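Local coordinates for uncharacterized hypothetical protein FTT_1539c (Francisella tularensis subsp. tularensis, PDB 4QVR) that is of unknown function, probably carries a signal sequence consistent with export from the cytoplasm, and belongs to the DUF6844 family, at residues G297-K305 / F322-Y333; Y304-M313 / V427-P435. All blocks are in the same frame, centred on the assembly; numbering follows the deposited sequence.

Contact 1: G297-K305 / F322-Y333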
loop_
_atom_site.group_PDB
_atom_site.type_symbol
_atom_site.label_atom_id
_atom_site.label_comp_id
_atom_site.label_asym_id
_atom_site.label_seq_id
_atom_site.Cartn_x
_atom_site.Cartn_y
_atom_site.Cartn_z
ATOM N N GLY A 297 -17.570 -15.644 5.968
ATOM C CA GLY A 297 -18.109 -14.932 4.814
ATOM C C GLY A 297 -19.326 -14.072 5.148
ATOM O O GLY A 297 -20.214 -14.502 5.898
ATOM N N GLN A 298 -19.365 -12.860 4.581
ATOM C CA GLN A 298 -20.461 -11.912 4.812
ATOM C C GLN A 298 -20.470 -10.763 3.783
ATOM O O GLN A 298 -19.415 -10.286 3.345
ATOM C CB GLN A 298 -20.348 -11.330 6.221
ATOM C CG GLN A 298 -21.534 -10.484 6.655
ATOM C CD GLN A 298 -21.354 -9.899 8.045
ATOM O OE1 GLN A 298 -20.241 -9.869 8.577
ATOM N NE2 GLN A 298 -22.450 -9.419 8.637
ATOM N N SER A 299 -21.668 -10.311 3.426
ATOM C CA SER A 299 -21.845 -9.224 2.451
ATOM C C SER A 299 -21.084 -7.927 2.804
ATOM O O SER A 299 -20.956 -7.574 3.978
ATOM C CB SER A 299 -23.340 -8.915 2.284
ATOM O OG SER A 299 -23.544 -7.797 1.440
ATOM N N PRO A 300 -20.576 -7.209 1.783
ATOM C CA PRO A 300 -19.855 -5.956 2.026
ATOM C C PRO A 300 -20.724 -4.864 2.644
ATOM O O PRO A 300 -20.275 -4.175 3.554
ATOM C CB PRO A 300 -19.378 -5.539 0.632
ATOM C CG PRO A 300 -19.381 -6.794 -0.165
ATOM C CD PRO A 300 -20.516 -7.607 0.364
ATOM N N SER A 301 -21.954 -4.705 2.159
ATOM C CA SER A 301 -22.867 -3.704 2.721
ATOM C C SER A 301 -23.294 -4.086 4.140
ATOM O O SER A 301 -23.857 -3.273 4.867
ATOM C CB SER A 301 -24.113 -3.521 1.840
ATOM O OG SER A 301 -23.794 -2.955 0.577
ATOM N N ASP A 302 -23.017 -5.326 4.521
ATOM C CA ASP A 302 -23.374 -5.829 5.832
ATOM C C ASP A 302 -22.210 -5.556 6.816
ATOM O O ASP A 302 -22.438 -5.428 8.012
ATOM C CB ASP A 302 -23.701 -7.328 5.723
ATOM C CG ASP A 302 -24.881 -7.751 6.593
ATOM O OD1 ASP A 302 -25.696 -6.888 6.986
ATOM O OD2 ASP A 302 -25.030 -8.967 6.831
ATOM N N LEU A 303 -20.972 -5.470 6.310
ATOM C CA LEU A 303 -19.799 -5.139 7.153
ATOM C C LEU A 303 -19.767 -3.643 7.510
ATOM O O LEU A 303 -18.969 -3.231 8.355
ATOM C CB LEU A 303 -18.472 -5.486 6.463
ATOM C CG LEU A 303 -18.136 -6.923 6.053
ATOM C CD1 LEU A 303 -16.794 -6.929 5.330
ATOM C CD2 LEU A 303 -18.113 -7.891 7.235
ATOM N N TYR A 304 -20.582 -2.837 6.815
ATOM C CA TYR A 304 -20.709 -1.400 7.070
ATOM C C TYR A 304 -22.085 -1.208 7.632
ATOM O O TYR A 304 -22.901 -0.466 7.095
ATOM C CB TYR A 304 -20.508 -0.593 5.796
ATOM C CG TYR A 304 -19.111 -0.757 5.310
ATOM C CD1 TYR A 304 -18.058 -0.190 6.011
ATOM C CD2 TYR A 304 -18.823 -1.514 4.189
ATOM C CE1 TYR A 304 -16.745 -0.353 5.604
ATOM C CE2 TYR A 304 -17.518 -1.689 3.772
ATOM C CZ TYR A 304 -16.477 -1.101 4.484
ATOM O OH TYR A 304 -15.169 -1.261 4.077
ATOM N N LYS A 305 -22.302 -1.907 8.742
ATOM C CA LYS A 305 -23.576 -1.967 9.453
ATOM C C LYS A 305 -24.209 -0.620 9.826
ATOM O O LYS A 305 -25.020 -0.078 9.057
ATOM C CB LYS A 305 -23.384 -2.847 10.716
ATOM C CG LYS A 305 -24.589 -3.657 11.183
ATOM C CD LYS A 305 -25.747 -2.828 11.686
ATOM C CE LYS A 305 -26.879 -3.736 12.154
ATOM N NZ LYS A 305 -28.046 -2.977 12.677
ATOM N N PHE A 322 -14.180 -11.253 1.966
ATOM C CA PHE A 322 -14.802 -12.466 1.427
ATOM C C PHE A 322 -16.275 -12.435 1.780
ATOM O O PHE A 322 -16.619 -12.272 2.944
ATOM C CB PHE A 322 -14.131 -13.700 2.017
ATOM C CG PHE A 322 -12.642 -13.765 1.753
ATOM C CD1 PHE A 322 -12.152 -14.279 0.559
ATOM C CD2 PHE A 322 -11.731 -13.310 2.703
ATOM C CE1 PHE A 322 -10.792 -14.345 0.322
ATOM C CE2 PHE A 322 -10.372 -13.372 2.467
ATOM C CZ PHE A 322 -9.895 -13.887 1.273
ATOM N N GLY A 323 -17.141 -12.564 0.774
ATOM C CA GLY A 323 -18.596 -12.494 0.986
ATOM C C GLY A 323 -19.268 -13.786 1.428
ATOM O O GLY A 323 -18.599 -14.795 1.668
ATOM N N GLU A 324 -20.597 -13.730 1.546
ATOM C CA GLU A 324 -21.433 -14.879 1.940
ATOM C C GLU A 324 -21.012 -16.145 1.197
ATOM O O GLU A 324 -20.695 -17.167 1.804
ATOM C CB GLU A 324 -22.911 -14.585 1.629
ATOM C CG GLU A 324 -23.589 -13.538 2.518
ATOM C CD GLU A 324 -24.113 -14.099 3.836
ATOM O OE1 GLU A 324 -23.984 -13.403 4.868
ATOM O OE2 GLU A 324 -24.655 -15.232 3.848
ATOM N N ASP A 325 -20.989 -16.039 -0.129
ATOM C CA ASP A 325 -20.627 -17.139 -1.036
ATOM C C ASP A 325 -19.159 -17.623 -0.990
ATOM O O ASP A 325 -18.767 -18.445 -1.821
ATOM C CB ASP A 325 -20.957 -16.719 -2.481
ATOM C CG ASP A 325 -20.204 -15.452 -2.925
ATOM O OD1 ASP A 325 -19.566 -14.796 -2.073
ATOM O OD2 ASP A 325 -20.263 -15.103 -4.122
ATOM N N ASN A 326 -18.362 -17.131 -0.037
ATOM C CA ASN A 326 -16.930 -17.486 0.089
ATOM C C ASN A 326 -16.052 -16.874 -1.032
ATOM O O ASN A 326 -14.913 -17.300 -1.231
ATOM C CB ASN A 326 -16.714 -19.016 0.170
ATOM C CG ASN A 326 -17.438 -19.660 1.352
ATOM O OD1 ASN A 326 -18.136 -18.988 2.114
ATOM N ND2 ASN A 326 -17.269 -20.973 1.508
ATOM N N LYS A 327 -16.585 -15.868 -1.740
ATOM C CA LYS A 327 -15.873 -15.192 -2.837
ATOM C C LYS A 327 -15.123 -13.939 -2.384
ATOM O O LYS A 327 -15.681 -13.091 -1.676
ATOM C CB LYS A 327 -16.841 -14.774 -3.957
ATOM C CG LYS A 327 -17.351 -15.899 -4.842
ATOM C CD LYS A 327 -16.230 -16.501 -5.676
ATOM C CE LYS A 327 -16.750 -17.559 -6.635
ATOM N NZ LYS A 327 -15.656 -18.129 -7.473
ATOM N N PRO A 328 -13.856 -13.810 -2.808
ATOM C CA PRO A 328 -13.115 -12.623 -2.441
ATOM C C PRO A 328 -13.552 -11.420 -3.242
ATOM O O PRO A 328 -13.962 -11.522 -4.383
ATOM C CB PRO A 328 -11.664 -12.972 -2.790
ATOM C CG PRO A 328 -11.748 -14.090 -3.777
ATOM C CD PRO A 328 -13.014 -14.820 -3.478
ATOM N N TYR A 329 -13.453 -10.264 -2.629
ATOM C CA TYR A 329 -13.793 -9.053 -3.308
ATOM C C TYR A 329 -12.839 -8.010 -2.780
ATOM O O TYR A 329 -12.255 -8.168 -1.707
ATOM C CB TYR A 329 -15.262 -8.688 -3.049
ATOM C CG TYR A 329 -15.578 -8.554 -1.586
ATOM C CD1 TYR A 329 -15.076 -7.500 -0.857
ATOM C CD2 TYR A 329 -16.373 -9.473 -0.934
ATOM C CE1 TYR A 329 -15.348 -7.359 0.479
ATOM C CE2 TYR A 329 -16.654 -9.335 0.416
ATOM C CZ TYR A 329 -16.136 -8.268 1.109
ATOM O OH TYR A 329 -16.390 -8.087 2.444
ATOM N N ILE A 330 -12.684 -6.933 -3.527
ATOM C CA ILE A 330 -11.796 -5.879 -3.129
ATOM C C ILE A 330 -12.584 -4.611 -2.879
ATOM O O ILE A 330 -13.378 -4.209 -3.713
ATOM C CB ILE A 330 -10.759 -5.652 -4.228
ATOM C CG1 ILE A 330 -9.953 -6.947 -4.388
ATOM C CG2 ILE A 330 -9.859 -4.467 -3.879
ATOM C CD1 ILE A 330 -9.242 -7.080 -5.706
ATOM N N LEU A 331 -12.377 -4.006 -1.714
ATOM C CA LEU A 331 -13.040 -2.769 -1.374
ATOM C C LEU A 331 -12.019 -1.680 -1.553
ATOM O O LEU A 331 -10.842 -1.905 -1.347
ATOM C CB LEU A 331 -13.513 -2.768 0.061
ATOM C CG LEU A 331 -14.476 -3.878 0.438
ATOM C CD1 LEU A 331 -14.914 -3.673 1.881
ATOM C CD2 LEU A 331 -15.666 -3.867 -0.481
ATOM N N ALA A 332 -12.483 -0.512 -1.969
ATOM C CA ALA A 332 -11.641 0.645 -2.173
ATOM C C ALA A 332 -12.354 1.825 -1.558
ATOM O O ALA A 332 -13.528 2.083 -1.877
ATOM C CB ALA A 332 -11.433 0.901 -3.640
ATOM N N TYR A 333 -11.644 2.536 -0.687
ATOM C CA TYR A 333 -12.176 3.718 -0.022
ATOM C C TYR A 333 -11.817 4.977 -0.751
ATOM O O TYR A 333 -10.776 5.053 -1.377
ATOM C CB TYR A 333 -11.590 3.819 1.369
ATOM C CG TYR A 333 -11.888 2.623 2.247
ATOM C CD1 TYR A 333 -13.137 2.458 2.815
ATOM C CD2 TYR A 333 -10.904 1.681 2.538
ATOM C CE1 TYR A 333 -13.420 1.362 3.638
ATOM C CE2 TYR A 333 -11.166 0.605 3.376
ATOM C CZ TYR A 333 -12.435 0.445 3.913
ATOM O OH TYR A 333 -12.708 -0.621 4.736
HETATM O O HOH W 1 -21.090 -16.814 5.213
#
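Pro300 lies over one face of the Tyr329 ring: its CG sits 3.9 Å from the ring centroid and 17° off the normal, a CH-pi contact. Tyr329 can present that face because its CG stands between the backbone N and the carbonyl carbon (chi1 57°), which lifts the ring off the strand toward the short, weakly bonded helical turn 300-303. At the ring's edge Leu303 CD1 comes within 3.1 Å of Tyr329 OH, a hydroxyl buried here without a polar partner in the model. Tyr304 and Leu331 come from opposite directions, Tyr304 OH at the ring edge lying 3.3 Å from Leu331 CD1; Tyr304 OH and Tyr333 OH share a hydrogen bond of 2.6 Å. Tyr329, Leu331 and Tyr333 are alternate residues of strand 328-337, so one face of the four-stranded antiparallel sheet receives the turn, with Ile77 of helix 67-78 also touching Leu303 and Tyr304. Gln298 N closes the packed part, donating to Phe322 O at 3.3 Å (166° at the hydrogen), and a CA-H...O contact returns from Gly323 CA to Gln298 O. The open side is looser: Glu324, bent at chi2, turns OE1 back to 3.8 Å from Gln298 CA, and a water on exposed Gly297 O reaches Glu324 O only weakly, at the type I turn Gly323-Asn326.

Contact 2: Y304-M313 / V427-P435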
loop_
_atom_site.group_PDB
_atom_site.type_symbol
_atom_site.label_atom_id
_atom_site.label_comp_id
_atom_site.label_asym_id
_atom_site.label_seq_id
_atom_site.Cartn_x
_atom_site.Cartn_y
_atom_site.Cartn_z
ATOM N N TYR A 304 -20.582 -2.837 6.815
ATOM C CA TYR A 304 -20.709 -1.400 7.070
ATOM C C TYR A 304 -22.085 -1.208 7.632
ATOM O O TYR A 304 -22.901 -0.466 7.095
ATOM C CB TYR A 304 -20.508 -0.593 5.796
ATOM C CG TYR A 304 -19.111 -0.757 5.310
ATOM C CD1 TYR A 304 -18.058 -0.190 6.011
ATOM C CD2 TYR A 304 -18.823 -1.514 4.189
ATOM C CE1 TYR A 304 -16.745 -0.353 5.604
ATOM C CE2 TYR A 304 -17.518 -1.689 3.772
ATOM C CZ TYR A 304 -16.477 -1.101 4.484
ATOM O OH TYR A 304 -15.169 -1.261 4.077
ATOM N N LYS A 305 -22.302 -1.907 8.742
ATOM C CA LYS A 305 -23.576 -1.967 9.453
ATOM C C LYS A 305 -24.209 -0.620 9.826
ATOM O O LYS A 305 -25.020 -0.078 9.057
ATOM C CB LYS A 305 -23.384 -2.847 10.716
ATOM C CG LYS A 305 -24.589 -3.657 11.183
ATOM C CD LYS A 305 -25.747 -2.828 11.686
ATOM C CE LYS A 305 -26.879 -3.736 12.154
ATOM N NZ LYS A 305 -28.046 -2.977 12.677
ATOM N N ASP A 306 -23.865 -0.068 10.984
ATOM C CA ASP A 306 -24.207 1.311 11.287
ATOM C C ASP A 306 -22.904 2.072 11.471
ATOM O O ASP A 306 -22.747 2.852 12.415
ATOM C CB ASP A 306 -25.153 1.436 12.492
ATOM C CG ASP A 306 -26.573 0.987 12.164
ATOM O OD1 ASP A 306 -26.767 -0.171 11.753
ATOM O OD2 ASP A 306 -27.506 1.797 12.329
ATOM N N LYS A 307 -21.975 1.837 10.540
ATOM C CA LYS A 307 -20.679 2.494 10.558
ATOM C C LYS A 307 -20.948 3.917 10.039
ATOM O O LYS A 307 -21.215 4.127 8.859
ATOM C CB LYS A 307 -19.669 1.699 9.710
ATOM C CG LYS A 307 -18.198 1.800 10.154
ATOM C CD LYS A 307 -17.369 0.647 9.571
ATOM C CE LYS A 307 -15.905 0.588 10.029
ATOM N NZ LYS A 307 -14.938 1.613 9.478
ATOM N N SER A 308 -20.949 4.874 10.962
ATOM C CA SER A 308 -21.190 6.268 10.651
ATOM C C SER A 308 -20.031 6.900 9.864
ATOM O O SER A 308 -18.954 6.321 9.746
ATOM C CB SER A 308 -21.343 7.057 11.946
ATOM O OG SER A 308 -20.081 7.155 12.580
ATOM N N GLY A 309 -20.256 8.120 9.379
ATOM C CA GLY A 309 -19.261 8.858 8.605
ATOM C C GLY A 309 -17.957 9.041 9.352
ATOM O O GLY A 309 -16.876 8.852 8.796
ATOM N N GLU A 310 -18.072 9.415 10.613
ATOM C CA GLU A 310 -16.927 9.594 11.463
ATOM C C GLU A 310 -16.146 8.282 11.552
ATOM O O GLU A 310 -14.937 8.293 11.520
ATOM C CB GLU A 310 -17.368 10.024 12.860
ATOM C CG GLU A 310 -16.205 10.361 13.778
ATOM C CD GLU A 310 -16.626 10.657 15.214
ATOM O OE1 GLU A 310 -17.751 10.288 15.611
ATOM O OE2 GLU A 310 -15.807 11.233 15.964
ATOM N N ASP A 311 -16.847 7.154 11.644
ATOM C CA ASP A 311 -16.190 5.861 11.727
ATOM C C ASP A 311 -15.424 5.507 10.461
ATOM O O ASP A 311 -14.592 4.614 10.496
ATOM C CB ASP A 311 -17.207 4.742 12.032
ATOM C CG ASP A 311 -17.887 4.902 13.403
ATOM O OD1 ASP A 311 -17.212 5.362 14.346
ATOM O OD2 ASP A 311 -19.097 4.553 13.528
HETATM N N MSE A 312 -15.692 6.195 9.352
HETATM C CA MSE A 312 -15.039 5.876 8.087
HETATM C C MSE A 312 -13.936 6.807 7.710
HETATM O O MSE A 312 -13.247 6.580 6.712
HETATM C CB MSE A 312 -16.023 6.061 6.950
HETATM C CG MSE A 312 -17.374 5.406 7.162
HETATM SE SE MSE A 312 -17.327 3.518 6.661
HETATM C CE MSE A 312 -16.306 3.536 4.981
HETATM N N MSE A 313 -13.762 7.876 8.477
HETATM C CA MSE A 313 -12.800 8.903 8.123
HETATM C C MSE A 313 -11.370 8.456 7.997
HETATM O O MSE A 313 -10.589 9.066 7.238
HETATM C CB MSE A 313 -12.840 10.012 9.160
HETATM C CG MSE A 313 -14.062 10.895 8.980
HETATM SE SE MSE A 313 -13.834 12.189 7.485
HETATM C CE MSE A 313 -12.755 13.467 8.534
ATOM N N VAL A 427 -20.848 0.381 -2.578
ATOM C CA VAL A 427 -21.553 -0.355 -1.539
ATOM C C VAL A 427 -21.783 0.456 -0.294
ATOM O O VAL A 427 -22.414 -0.016 0.642
ATOM C CB VAL A 427 -20.874 -1.683 -1.167
ATOM C CG1 VAL A 427 -20.862 -2.617 -2.375
ATOM C CG2 VAL A 427 -19.489 -1.449 -0.614
ATOM N N LYS A 428 -21.303 1.688 -0.279
ATOM C CA LYS A 428 -21.478 2.531 0.891
ATOM C C LYS A 428 -21.203 3.970 0.518
ATOM O O LYS A 428 -20.344 4.254 -0.305
ATOM C CB LYS A 428 -20.506 2.081 1.991
ATOM C CG LYS A 428 -20.550 2.840 3.310
ATOM C CD LYS A 428 -21.826 2.613 4.087
ATOM C CE LYS A 428 -21.742 3.308 5.442
ATOM N NZ LYS A 428 -23.032 3.229 6.181
ATOM N N ARG A 429 -21.967 4.868 1.111
ATOM C CA ARG A 429 -21.808 6.300 0.913
ATOM C C ARG A 429 -22.007 6.873 2.307
ATOM O O ARG A 429 -22.780 6.327 3.088
ATOM C CB ARG A 429 -22.841 6.827 -0.075
ATOM C CG ARG A 429 -22.653 6.267 -1.485
ATOM C CD ARG A 429 -23.960 6.138 -2.242
ATOM N NE ARG A 429 -24.523 7.400 -2.700
ATOM C CZ ARG A 429 -24.408 7.872 -3.940
ATOM N NH1 ARG A 429 -24.976 9.033 -4.257
ATOM N NH2 ARG A 429 -23.733 7.191 -4.870
ATOM N N TRP A 430 -21.248 7.903 2.646
ATOM C CA TRP A 430 -21.359 8.536 3.948
ATOM C C TRP A 430 -20.970 10.004 3.845
ATOM O O TRP A 430 -20.374 10.439 2.870
ATOM C CB TRP A 430 -20.493 7.821 4.978
ATOM C CG TRP A 430 -19.035 7.746 4.600
ATOM C CD1 TRP A 430 -18.431 6.754 3.878
ATOM C CD2 TRP A 430 -17.997 8.684 4.940
ATOM N NE1 TRP A 430 -17.085 7.009 3.735
ATOM C CE2 TRP A 430 -16.790 8.188 4.384
ATOM C CE3 TRP A 430 -17.965 9.873 5.663
ATOM C CZ2 TRP A 430 -15.579 8.851 4.530
ATOM C CZ3 TRP A 430 -16.759 10.540 5.796
ATOM C CH2 TRP A 430 -15.576 10.018 5.238
ATOM N N ARG A 431 -21.277 10.735 4.894
ATOM C CA ARG A 431 -21.088 12.154 4.942
ATOM C C ARG A 431 -20.725 12.528 6.359
ATOM O O ARG A 431 -21.319 12.046 7.326
ATOM C CB ARG A 431 -22.412 12.795 4.541
ATOM C CG ARG A 431 -22.475 14.307 4.552
ATOM C CD ARG A 431 -23.869 14.760 4.168
ATOM N NE ARG A 431 -24.071 16.196 4.371
ATOM C CZ ARG A 431 -24.253 16.747 5.564
ATOM N NH1 ARG A 431 -24.437 18.056 5.672
ATOM N NH2 ARG A 431 -24.229 15.993 6.663
ATOM N N TYR A 432 -19.742 13.383 6.491
ATOM C CA TYR A 432 -19.317 13.780 7.789
ATOM C C TYR A 432 -18.968 15.255 7.795
ATOM O O TYR A 432 -18.095 15.699 7.061
ATOM C CB TYR A 432 -18.130 12.924 8.221
ATOM C CG TYR A 432 -17.592 13.305 9.585
ATOM C CD1 TYR A 432 -18.383 13.179 10.714
ATOM C CD2 TYR A 432 -16.295 13.785 9.737
ATOM C CE1 TYR A 432 -17.910 13.530 11.959
ATOM C CE2 TYR A 432 -15.804 14.142 10.983
ATOM C CZ TYR A 432 -16.617 14.005 12.094
ATOM O OH TYR A 432 -16.150 14.338 13.346
ATOM N N LYS A 433 -19.689 16.024 8.592
ATOM C CA LYS A 433 -19.399 17.446 8.718
ATOM C C LYS A 433 -18.304 17.543 9.756
ATOM O O LYS A 433 -18.428 16.971 10.831
ATOM C CB LYS A 433 -20.620 18.233 9.153
ATOM C CG LYS A 433 -20.415 19.737 9.044
ATOM C CD LYS A 433 -21.721 20.505 9.097
ATOM C CE LYS A 433 -21.489 21.961 8.713
ATOM N NZ LYS A 433 -22.748 22.748 8.549
ATOM N N LEU A 434 -17.207 18.211 9.417
ATOM C CA LEU A 434 -16.101 18.360 10.353
ATOM C C LEU A 434 -16.568 19.183 11.575
ATOM O O LEU A 434 -17.347 20.149 11.426
ATOM C CB LEU A 434 -14.898 18.999 9.660
ATOM C CG LEU A 434 -14.306 18.214 8.483
ATOM C CD1 LEU A 434 -13.199 19.023 7.815
ATOM C CD2 LEU A 434 -13.790 16.836 8.902
ATOM N N PRO A 435 -16.129 18.782 12.792
ATOM C CA PRO A 435 -16.560 19.474 14.008
ATOM C C PRO A 435 -16.042 20.901 14.077
ATOM O O PRO A 435 -14.860 21.129 13.828
ATOM C CB PRO A 435 -15.951 18.623 15.129
ATOM C CG PRO A 435 -14.762 17.992 14.512
ATOM C CD PRO A 435 -15.164 17.707 13.092
HETATM O O HOH W 2 -22.643 9.950 9.323
#
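Gly309 and Met312, a selenomethionine, cover one face of the Trp430 indole, and this aromatic packing dominates the contact. Met312 CB stands 3.6 Å from the centroid of the five-membered ring, 20° off its normal, a CH-pi contact; its SE lies obliquely, 4.8 Å from the same centroid. Gly309 O is 3.4 Å above the indole plane near its rim. A chi1 of 57° tucks CG over the main chain of Trp430, turning the indole toward the helical turn. Selenomethionine Met313 sets its SE between two rings, at the indole edge 3.6 Å from Trp430 CH2 and oblique to Tyr432, 3.7 Å from its CD2; the bent chain carries CE on to Leu434 CD2 at 3.5 Å. Tyr432 takes Glu310 CA over one ring face, with Glu310 CB 3.7 Å from Tyr432 CE1. Lys428 CD packs on Tyr304 CB.

Polar links are sparse. Lys428 NZ donates weakly to Lys307 O at 3.4 Å, and a water accepts from Gly309 N and donates to Arg431 O. Within 304-313, Asp311 OD2 accepts from Ser308 N, and Ser308 OG accepts weakly from Asp311 N. These reciprocal bonds make a capping box; the capped turn 309-312 and the following Met313 pack by Met-aromatic contacts on Trp430 of strand 424-433, an outermost strand of the antiparallel sheet.

Contacts 1 and 2 have centres about 17 Å apart, on the same side of the chain's centre, and both use the four-stranded antiparallel sheet. Contact 1 reaches strand 328-337 and contact 2 reaches strand 424-433; strand 440-448 lies between them in the sheet. Helices 300-303 and 309-312 follow each other in one connection, with Tyr304 and Lys305 common to both contacts, so a single excursion of the chain covers two non-adjacent strands. In sequence the segments alternate: 297-305, 304-313, 322-333, then 427-435. Direct joins include a probable hydrogen bond from Ser301 OG to Val427 O at 3.2 Å and packing of Tyr333 CE1 on Met312 CE at 3.9 Å.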